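Local coordinates for penicillin binding protein 2X (Streptococcus thermophilus, PDB 5U47) that probably acts as a transpeptidase that cross-links peptidoglycan strands during septal cell wall synthesis and is the kind of enzyme that beta-lactams inactivate, at residues T605-V614 and I636-I644; L377-M388 and I431-K439. The protein carries 1 engineered substitution. All blocks are in the same frame, centred on the assembly; numbering follows the deposited sequence.

Contact 1 (T605-V614 and I636-I644); sequences TANTLRQNLV and IKANEQILI
Leu613 O accepts a hydrogen bond from Asn639 N where the end of helix 605-611 meets the 636-644 segment, and the helix runs nearly antiparallel to strand 641-644, at 168° with the axes 11.1 Å apart. The bond is short, 2.6 Å from Asn639 N to Leu613 O, and the donor is tilted 22° from the carbonyl plane. Both ends of it are turns. Leu613 is the positive-phi residue of a Schellman motif that closes the helix. Asn639 lies in a type II turn from Lys637 to Glu640. The extended Glu640 side chain reaches back along the turn, and Glu640 OE1 accepts from Lys637 N at 3.0 Å.

Beyond the turns, along the strand, the contact is aliphatic. Val614 spreads its two methyls: Val614 CG2 meets Ile636 CG2 at 3.6 Å, while CG1, anti to the backbone N (chi1 176°), rests against Glu640 O and Ile642 CG1. The Val614 and Ile636 side chains cross at about a right angle. Leu609 sends one branch, CD1, to the strand. Leu609 CD1 meets Ile644 CD1 tip to tip at 3.6 Å and lies 3.8 Å from Ile642 CD1, where the two side chains cross at about a right angle.

The Asn639 amide turns to other partners, Lys453 N and Thr451 O. Strand 641-646 pairs with strands 615-619 and 625-628. The contact thus packs the helix of this PASTA domain on its three-stranded sheet. One backbone bond fixes the turn against the helix end, and buried branched side chains fill the interface along the strand.

Contact 2 (L377-M388 and I431-K439); sequences LYKFGIPTRFGM and IMLEPQFIK
The loop that follows helix 368-377 in the transpeptidase domain packs here on the 431-439 segment, and an edge-to-face aromatic pair lies at one end. The edge of Phe437 points at the face of Phe386, with ring centroids 5.0 Å apart and planes at 81°. Phe437 CE2 sits over the centre of the Phe386 ring. Pro435 O lies at the edge of that ring, in its plane, and is 3.4 Å from Phe386 CB. Met388 bends at chi2 (-68°) and lays its methyl on the Phe437 ring. Met388 CE is 3.9 Å from the centroid of the Phe437 ring, 9° off the normal, a CH-pi contact beside an oblique Met-aromatic one from SD. Water 2 lies over the opposite face, toward the rim.

Water 1 donates to both Phe386 O and Pro435 O. Water 2 accepts from Phe437 N at 2.8 Å and gives Phe386 O a weak bond.

Glu434 reaches the loop with OE2, 2.6 Å from Thr384 O. At the far end Met432 CE packs on the aliphatic chain of Lys379, 3.5 Å from its CD, and Met432 SD lies near Tyr378. The Tyr378 hydroxyl bonds Ser303 of helix 297-308.

Two oxygens as close as those of Glu434 and Thr384 suggest that the buried acid is probably protonated. Two waters and the edge-to-face pair join the Phe386 end, and Met432 packing joins the Lys379 end.

Contact 1 belongs to the first PASTA domain and contact 2 to the transpeptidase domain. Their centres are 13 Å apart, and they meet directly. The face of helix 605-611 turned from its own strand lies against loop 377-388. Gln611 NE2 probably donates to Gly387 O at 2.7 Å, and Arg610 NH1 probably donates to Arg385 O at 3.0 Å. Arg610 also forms a salt bridge with Glu455, and Glu455 is hydrogen-bonded through its backbone to Glu434 of contact 2. Ser295 just before helix 297-308 and Lys298 in its first turn probably form the catalytic SxxK motif, and Tyr378 of contact 2 touches this helix.

Contact 1 (T605-V614 and I636-I644)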
loop_
_atom_site.group_PDB
_atom_site.type_symbol
_atom_site.label_atom_id
_atom_site.label_comp_id
_atom_site.label_asym_id
_atom_site.label_seq_id
_atom_site.Cartn_x
_atom_site.Cartn_y
_atom_site.Cartn_z
ATOM N N THR A 605 -10.311 10.073 -8.547
ATOM C CA THR A 605 -11.307 10.490 -7.568
ATOM C C THR A 605 -11.618 9.351 -6.599
ATOM O O THR A 605 -11.694 9.579 -5.388
ATOM C CB THR A 605 -12.593 10.995 -8.253
ATOM O OG1 THR A 605 -12.267 12.127 -9.069
ATOM C CG2 THR A 605 -13.647 11.405 -7.240
ATOM N N ALA A 606 -11.777 8.136 -7.114
ATOM C CA ALA A 606 -12.044 6.973 -6.249
ATOM C C ALA A 606 -10.891 6.759 -5.263
ATOM O O ALA A 606 -11.116 6.495 -4.074
ATOM C CB ALA A 606 -12.293 5.722 -7.078
ATOM N N ASN A 607 -9.674 6.903 -5.772
ATOM C CA ASN A 607 -8.451 6.759 -4.985
ATOM C C ASN A 607 -8.418 7.776 -3.829
ATOM O O ASN A 607 -8.090 7.423 -2.696
ATOM C CB ASN A 607 -7.238 6.950 -5.911
ATOM C CG ASN A 607 -5.961 6.407 -5.324
ATOM O OD1 ASN A 607 -5.895 5.245 -4.918
ATOM N ND2 ASN A 607 -4.926 7.226 -5.318
ATOM N N THR A 608 -8.761 9.032 -4.135
ATOM C CA THR A 608 -8.851 10.121 -3.153
ATOM C C THR A 608 -9.924 9.841 -2.105
ATOM O O THR A 608 -9.694 10.014 -0.927
ATOM C CB THR A 608 -9.128 11.458 -3.875
ATOM O OG1 THR A 608 -7.995 11.752 -4.691
ATOM C CG2 THR A 608 -9.344 12.607 -2.900
ATOM N N LEU A 609 -11.081 9.378 -2.544
ATOM C CA LEU A 609 -12.167 9.045 -1.626
ATOM C C LEU A 609 -11.759 7.967 -0.610
ATOM O O LEU A 609 -12.120 8.066 0.572
ATOM C CB LEU A 609 -13.395 8.587 -2.404
ATOM C CG LEU A 609 -14.128 9.700 -3.156
ATOM C CD1 LEU A 609 -15.161 9.120 -4.115
ATOM C CD2 LEU A 609 -14.763 10.681 -2.181
ATOM N N ARG A 610 -11.042 6.933 -1.067
ATOM C CA ARG A 610 -10.559 5.885 -0.140
ATOM C C ARG A 610 -9.520 6.398 0.853
ATOM O O ARG A 610 -9.453 5.911 1.982
ATOM C CB ARG A 610 -10.003 4.663 -0.884
ATOM C CG ARG A 610 -11.088 3.884 -1.582
ATOM C CD ARG A 610 -10.648 2.472 -1.893
ATOM N NE ARG A 610 -11.782 1.746 -2.424
ATOM C CZ ARG A 610 -12.130 1.671 -3.703
ATOM N NH1 ARG A 610 -11.420 2.264 -4.656
ATOM N NH2 ARG A 610 -13.224 0.983 -4.023
ATOM N N GLN A 611 -8.713 7.379 0.456
ATOM C CA GLN A 611 -7.777 8.005 1.402
ATOM C C GLN A 611 -8.527 8.653 2.562
ATOM O O GLN A 611 -7.995 8.768 3.678
ATOM C CB GLN A 611 -6.935 9.054 0.695
ATOM C CG GLN A 611 -6.014 8.438 -0.352
ATOM C CD GLN A 611 -5.338 9.459 -1.232
ATOM O OE1 GLN A 611 -5.629 10.654 -1.156
ATOM N NE2 GLN A 611 -4.437 8.997 -2.084
ATOM N N ASN A 612 -9.766 9.063 2.277
ATOM C CA ASN A 612 -10.635 9.699 3.239
ATOM C C ASN A 612 -11.657 8.721 3.829
ATOM O O ASN A 612 -12.630 9.134 4.458
ATOM C CB ASN A 612 -11.295 10.940 2.614
ATOM C CG ASN A 612 -10.276 12.035 2.331
ATOM O OD1 ASN A 612 -9.948 12.832 3.226
ATOM N ND2 ASN A 612 -9.727 12.047 1.103
ATOM N N LEU A 613 -11.397 7.438 3.629
ATOM C CA LEU A 613 -12.181 6.353 4.181
ATOM C C LEU A 613 -13.616 6.196 3.647
ATOM O O LEU A 613 -14.461 5.550 4.268
ATOM C CB LEU A 613 -12.116 6.366 5.712
ATOM C CG LEU A 613 -10.682 6.383 6.279
ATOM C CD1 LEU A 613 -10.733 6.123 7.764
ATOM C CD2 LEU A 613 -9.805 5.321 5.619
ATOM N N VAL A 614 -13.862 6.737 2.476
ATOM C CA VAL A 614 -15.138 6.548 1.799
ATOM C C VAL A 614 -14.979 5.264 0.975
ATOM O O VAL A 614 -13.840 4.872 0.653
ATOM C CB VAL A 614 -15.446 7.761 0.922
ATOM C CG1 VAL A 614 -16.723 7.562 0.116
ATOM C CG2 VAL A 614 -15.562 8.993 1.809
ATOM N N ILE A 636 -20.074 12.874 4.058
ATOM C CA ILE A 636 -19.920 11.453 3.822
ATOM C C ILE A 636 -19.215 10.860 5.053
ATOM O O ILE A 636 -18.081 11.240 5.375
ATOM C CB ILE A 636 -19.086 11.170 2.567
ATOM C CG1 ILE A 636 -19.673 11.872 1.358
ATOM C CG2 ILE A 636 -19.047 9.678 2.266
ATOM C CD1 ILE A 636 -18.814 11.691 0.128
ATOM N N LYS A 637 -19.899 9.954 5.746
ATOM C CA LYS A 637 -19.348 9.335 6.943
ATOM C C LYS A 637 -18.227 8.387 6.571
ATOM O O LYS A 637 -18.124 7.953 5.428
ATOM C CB LYS A 637 -20.438 8.569 7.697
ATOM C CG LYS A 637 -21.552 9.476 8.220
ATOM C CD LYS A 637 -22.648 8.723 8.943
ATOM C CE LYS A 637 -23.662 9.723 9.480
ATOM N NZ LYS A 637 -24.789 9.080 10.219
ATOM N N ALA A 638 -17.388 8.071 7.544
ATOM C CA ALA A 638 -16.355 7.081 7.322
ATOM C C ALA A 638 -17.044 5.769 6.913
ATOM O O ALA A 638 -18.059 5.375 7.495
ATOM C CB ALA A 638 -15.520 6.876 8.576
ATOM N N ASN A 639 -16.490 5.129 5.898
ATOM C CA ASN A 639 -16.962 3.845 5.373
ATOM C C ASN A 639 -18.277 3.904 4.620
ATOM O O ASN A 639 -18.800 2.867 4.252
ATOM C CB ASN A 639 -17.024 2.811 6.502
ATOM C CG ASN A 639 -15.732 2.776 7.277
ATOM O OD1 ASN A 639 -14.669 2.602 6.678
ATOM N ND2 ASN A 639 -15.799 3.004 8.598
ATOM N N GLU A 640 -18.803 5.102 4.376
ATOM C CA GLU A 640 -20.031 5.206 3.642
ATOM C C GLU A 640 -19.785 4.795 2.166
ATOM O O GLU A 640 -18.793 5.157 1.562
ATOM C CB GLU A 640 -20.603 6.618 3.750
ATOM C CG GLU A 640 -21.886 6.828 2.968
ATOM C CD GLU A 640 -22.552 8.160 3.271
ATOM O OE1 GLU A 640 -22.213 8.788 4.302
ATOM O OE2 GLU A 640 -23.420 8.562 2.482
ATOM N N GLN A 641 -20.710 4.008 1.634
ATOM C CA GLN A 641 -20.632 3.512 0.280
ATOM C C GLN A 641 -21.369 4.470 -0.643
ATOM O O GLN A 641 -22.530 4.782 -0.409
ATOM C CB GLN A 641 -21.288 2.145 0.223
ATOM C CG GLN A 641 -21.163 1.406 -1.099
ATOM C CD GLN A 641 -22.034 0.165 -1.083
ATOM O OE1 GLN A 641 -23.249 0.251 -1.281
ATOM N NE2 GLN A 641 -21.425 -0.992 -0.803
ATOM N N ILE A 642 -20.705 4.917 -1.701
ATOM C CA ILE A 642 -21.321 5.828 -2.653
ATOM C C ILE A 642 -21.110 5.322 -4.073
ATOM O O ILE A 642 -20.192 4.526 -4.328
ATOM C CB ILE A 642 -20.773 7.272 -2.517
ATOM C CG1 ILE A 642 -19.316 7.365 -2.979
ATOM C CG2 ILE A 642 -20.965 7.778 -1.083
ATOM C CD1 ILE A 642 -18.851 8.785 -3.204
ATOM N N LEU A 643 -21.959 5.784 -4.989
ATOM C CA LEU A 643 -21.854 5.411 -6.398
ATOM C C LEU A 643 -21.290 6.561 -7.219
ATOM O O LEU A 643 -21.697 7.704 -7.037
ATOM C CB LEU A 643 -23.206 5.076 -6.978
ATOM C CG LEU A 643 -24.034 3.963 -6.363
ATOM C CD1 LEU A 643 -25.349 3.873 -7.129
ATOM C CD2 LEU A 643 -23.274 2.643 -6.393
ATOM N N ILE A 644 -20.363 6.240 -8.113
ATOM C CA ILE A 644 -19.782 7.186 -9.064
ATOM C C ILE A 644 -20.111 6.583 -10.422
ATOM O O ILE A 644 -19.553 5.540 -10.797
ATOM C CB ILE A 644 -18.256 7.329 -8.898
ATOM C CG1 ILE A 644 -17.903 7.918 -7.533
ATOM C CG2 ILE A 644 -17.660 8.217 -9.988
ATOM C CD1 ILE A 644 -16.412 7.874 -7.237
#

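Contact 2 (L377-M388 and I431-K439)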
loop_
_atom_site.group_PDB
_atom_site.type_symbol
_atom_site.label_atom_id
_atom_site.label_comp_id
_atom_site.label_asym_id
_atom_site.label_seq_id
_atom_site.Cartn_x
_atom_site.Cartn_y
_atom_site.Cartn_z
ATOM N N LEU A 377 -14.897 -10.779 -12.946
ATOM C CA LEU A 377 -15.493 -10.754 -11.598
ATOM C C LEU A 377 -14.423 -10.622 -10.502
ATOM O O LEU A 377 -14.666 -10.012 -9.458
ATOM C CB LEU A 377 -16.322 -12.004 -11.352
ATOM C CG LEU A 377 -17.627 -12.160 -12.151
ATOM C CD1 LEU A 377 -18.254 -13.499 -11.830
ATOM C CD2 LEU A 377 -18.614 -11.040 -11.853
ATOM N N TYR A 378 -13.257 -11.228 -10.754
ATOM C CA TYR A 378 -12.092 -11.119 -9.875
ATOM C C TYR A 378 -11.356 -9.765 -10.077
ATOM O O TYR A 378 -10.381 -9.474 -9.378
ATOM C CB TYR A 378 -11.144 -12.304 -10.062
ATOM C CG TYR A 378 -11.444 -13.510 -9.183
ATOM C CD1 TYR A 378 -11.217 -13.451 -7.807
ATOM C CD2 TYR A 378 -11.883 -14.728 -9.727
ATOM C CE1 TYR A 378 -11.444 -14.544 -6.991
ATOM C CE2 TYR A 378 -12.122 -15.833 -8.917
ATOM C CZ TYR A 378 -11.892 -15.743 -7.547
ATOM O OH TYR A 378 -12.123 -16.826 -6.710
ATOM N N LYS A 379 -11.819 -8.992 -11.060
ATOM C CA LYS A 379 -11.356 -7.629 -11.359
ATOM C C LYS A 379 -9.955 -7.455 -11.925
ATOM O O LYS A 379 -9.373 -6.344 -11.848
ATOM C CB LYS A 379 -11.559 -6.689 -10.154
ATOM C CG LYS A 379 -13.013 -6.509 -9.759
ATOM C CD LYS A 379 -13.138 -5.515 -8.613
ATOM C CE LYS A 379 -14.588 -5.309 -8.212
ATOM N NZ LYS A 379 -15.362 -4.565 -9.244
ATOM N N PHE A 380 -9.401 -8.524 -12.482
ATOM C CA PHE A 380 -8.112 -8.403 -13.149
ATOM C C PHE A 380 -8.234 -7.427 -14.302
ATOM O O PHE A 380 -9.297 -7.325 -14.941
ATOM C CB PHE A 380 -7.579 -9.759 -13.569
ATOM C CG PHE A 380 -7.186 -10.602 -12.395
ATOM C CD1 PHE A 380 -6.062 -10.277 -11.669
ATOM C CD2 PHE A 380 -7.968 -11.676 -11.983
ATOM C CE1 PHE A 380 -5.681 -11.021 -10.567
ATOM C CE2 PHE A 380 -7.598 -12.431 -10.874
ATOM C CZ PHE A 380 -6.451 -12.103 -10.168
ATOM N N GLY A 381 -7.172 -6.649 -14.511
ATOM C CA GLY A 381 -7.166 -5.587 -15.523
ATOM C C GLY A 381 -7.740 -4.257 -15.007
ATOM O O GLY A 381 -7.731 -3.255 -15.724
ATOM N N ILE A 382 -8.239 -4.247 -13.764
ATOM C CA ILE A 382 -8.797 -3.045 -13.161
ATOM C C ILE A 382 -7.986 -2.719 -11.911
ATOM O O ILE A 382 -7.848 -3.571 -11.031
ATOM C CB ILE A 382 -10.280 -3.227 -12.773
ATOM C CG1 ILE A 382 -11.097 -3.693 -13.995
ATOM C CG2 ILE A 382 -10.861 -1.922 -12.245
ATOM C CD1 ILE A 382 -12.572 -3.923 -13.714
ATOM N N PRO A 383 -7.463 -1.483 -11.817
ATOM C CA PRO A 383 -6.692 -1.156 -10.609
ATOM C C PRO A 383 -7.582 -1.203 -9.375
ATOM O O PRO A 383 -8.811 -1.033 -9.489
ATOM C CB PRO A 383 -6.199 0.274 -10.878
ATOM C CG PRO A 383 -7.140 0.828 -11.877
ATOM C CD PRO A 383 -7.581 -0.328 -12.725
ATOM N N THR A 384 -6.980 -1.456 -8.220
ATOM C CA THR A 384 -7.734 -1.498 -6.967
ATOM C C THR A 384 -8.190 -0.090 -6.531
ATOM O O THR A 384 -9.245 0.066 -5.908
ATOM C CB THR A 384 -6.919 -2.148 -5.827
ATOM O OG1 THR A 384 -5.828 -1.295 -5.419
ATOM C CG2 THR A 384 -6.379 -3.520 -6.254
ATOM N N ARG A 385 -7.404 0.923 -6.882
ATOM C CA ARG A 385 -7.647 2.309 -6.457
ATOM C C ARG A 385 -7.732 2.341 -4.927
ATOM O O ARG A 385 -8.544 3.055 -4.356
ATOM C CB ARG A 385 -8.911 2.868 -7.091
ATOM C CG ARG A 385 -8.973 2.605 -8.579
ATOM C CD ARG A 385 -10.063 3.409 -9.223
ATOM N NE ARG A 385 -10.165 3.121 -10.654
ATOM C CZ ARG A 385 -11.090 2.366 -11.245
ATOM N NH1 ARG A 385 -12.084 1.802 -10.559
ATOM N NH2 ARG A 385 -11.041 2.211 -12.560
ATOM N N PHE A 386 -6.833 1.590 -4.282
ATOM C CA PHE A 386 -6.866 1.437 -2.843
ATOM C C PHE A 386 -6.314 2.609 -2.034
ATOM O O PHE A 386 -6.439 2.597 -0.813
ATOM C CB PHE A 386 -6.298 0.075 -2.382
ATOM C CG PHE A 386 -4.805 -0.041 -2.347
ATOM C CD1 PHE A 386 -3.994 0.478 -3.342
ATOM C CD2 PHE A 386 -4.204 -0.831 -1.346
ATOM C CE1 PHE A 386 -2.633 0.280 -3.310
ATOM C CE2 PHE A 386 -2.840 -1.014 -1.303
ATOM C CZ PHE A 386 -2.054 -0.445 -2.291
ATOM N N GLY A 387 -5.736 3.600 -2.705
ATOM C CA GLY A 387 -5.283 4.804 -2.051
ATOM C C GLY A 387 -3.930 5.314 -2.467
ATOM O O GLY A 387 -3.608 6.454 -2.191
ATOM N N MET A 388 -3.133 4.484 -3.118
ATOM C CA MET A 388 -1.805 4.913 -3.518
ATOM C C MET A 388 -1.826 5.566 -4.886
ATOM O O MET A 388 -2.657 5.209 -5.732
ATOM C CB MET A 388 -0.846 3.728 -3.590
ATOM C CG MET A 388 -0.540 3.075 -2.271
ATOM S SD MET A 388 0.431 4.108 -1.145
ATOM C CE MET A 388 0.779 2.925 0.156
ATOM N N ILE A 431 -16.514 -13.661 -0.758
ATOM C CA ILE A 431 -16.769 -12.204 -0.721
ATOM C C ILE A 431 -15.465 -11.427 -0.803
ATOM O O ILE A 431 -14.684 -11.407 0.142
ATOM C CB ILE A 431 -17.526 -11.834 0.583
ATOM C CG1 ILE A 431 -18.812 -12.669 0.690
ATOM C CG2 ILE A 431 -17.833 -10.336 0.655
ATOM C CD1 ILE A 431 -19.440 -12.643 2.061
ATOM N N MET A 432 -15.265 -10.751 -1.925
ATOM C CA MET A 432 -14.041 -10.028 -2.184
ATOM C C MET A 432 -14.031 -8.708 -1.420
ATOM O O MET A 432 -15.064 -8.003 -1.342
ATOM C CB MET A 432 -13.893 -9.796 -3.687
ATOM C CG MET A 432 -12.485 -9.469 -4.117
ATOM S SD MET A 432 -12.246 -9.715 -5.907
ATOM C CE MET A 432 -13.158 -8.293 -6.426
ATOM N N LEU A 433 -12.856 -8.388 -0.875
ATOM C CA LEU A 433 -12.620 -7.194 -0.083
ATOM C C LEU A 433 -11.564 -6.325 -0.724
ATOM O O LEU A 433 -10.663 -6.817 -1.420
ATOM C CB LEU A 433 -12.117 -7.582 1.317
ATOM C CG LEU A 433 -12.978 -8.536 2.148
ATOM C CD1 LEU A 433 -12.324 -8.879 3.482
ATOM C CD2 LEU A 433 -14.347 -7.942 2.390
ATOM N N GLU A 434 -11.686 -5.021 -0.495
ATOM C CA GLU A 434 -10.688 -4.062 -0.967
ATOM C C GLU A 434 -9.503 -4.097 0.017
ATOM O O GLU A 434 -9.702 -3.936 1.225
ATOM C CB GLU A 434 -11.299 -2.668 -0.990
ATOM C CG GLU A 434 -10.382 -1.548 -1.458
ATOM C CD GLU A 434 -10.139 -1.513 -2.962
ATOM O OE1 GLU A 434 -10.411 -2.496 -3.697
ATOM O OE2 GLU A 434 -9.648 -0.464 -3.407
ATOM N N PRO A 435 -8.271 -4.309 -0.481
ATOM C CA PRO A 435 -7.136 -4.235 0.415
ATOM C C PRO A 435 -7.047 -2.814 0.988
ATOM O O PRO A 435 -7.337 -1.859 0.262
ATOM C CB PRO A 435 -5.941 -4.552 -0.497
ATOM C CG PRO A 435 -6.532 -5.354 -1.599
ATOM C CD PRO A 435 -7.853 -4.697 -1.841
ATOM N N GLN A 436 -6.690 -2.708 2.269
ATOM C CA GLN A 436 -6.600 -1.430 2.985
ATOM C C GLN A 436 -5.290 -1.313 3.719
ATOM O O GLN A 436 -4.786 -2.306 4.289
ATOM C CB GLN A 436 -7.713 -1.314 4.030
ATOM C CG GLN A 436 -9.110 -1.170 3.457
ATOM C CD GLN A 436 -10.196 -1.118 4.518
ATOM O OE1 GLN A 436 -9.999 -1.544 5.673
ATOM N NE2 GLN A 436 -11.356 -0.608 4.135
ATOM N N PHE A 437 -4.768 -0.085 3.740
ATOM C CA PHE A 437 -3.544 0.249 4.446
ATOM C C PHE A 437 -3.739 1.424 5.418
ATOM O O PHE A 437 -2.802 1.758 6.160
ATOM C CB PHE A 437 -2.355 0.501 3.477
ATOM C CG PHE A 437 -2.563 1.659 2.532
ATOM C CD1 PHE A 437 -2.287 2.957 2.927
ATOM C CD2 PHE A 437 -3.041 1.443 1.243
ATOM C CE1 PHE A 437 -2.492 4.018 2.056
ATOM C CE2 PHE A 437 -3.248 2.500 0.368
ATOM C CZ PHE A 437 -2.970 3.794 0.779
ATOM N N ILE A 438 -4.933 2.040 5.428
ATOM C CA ILE A 438 -5.241 3.133 6.382
ATOM C C ILE A 438 -6.264 2.651 7.386
ATOM O O ILE A 438 -7.365 2.214 7.011
ATOM C CB ILE A 438 -5.859 4.375 5.710
ATOM C CG1 ILE A 438 -4.945 4.886 4.604
ATOM C CG2 ILE A 438 -6.120 5.478 6.747
ATOM C CD1 ILE A 438 -5.591 5.924 3.712
ATOM N N LYS A 439 -5.917 2.764 8.658
ATOM C CA LYS A 439 -6.794 2.363 9.753
ATOM C C LYS A 439 -7.591 3.554 10.263
ATOM O O LYS A 439 -8.760 3.442 10.574
ATOM C CB LYS A 439 -5.961 1.820 10.922
ATOM C CG LYS A 439 -6.737 1.302 12.138
ATOM C CD LYS A 439 -7.405 -0.048 11.861
ATOM C CE LYS A 439 -8.742 0.044 11.128
ATOM N NZ LYS A 439 -9.002 -1.135 10.226
HETATM O O HOH W 1 -8.568 0.755 0.437
HETATM O O HOH W 2 -6.401 1.890 2.603
#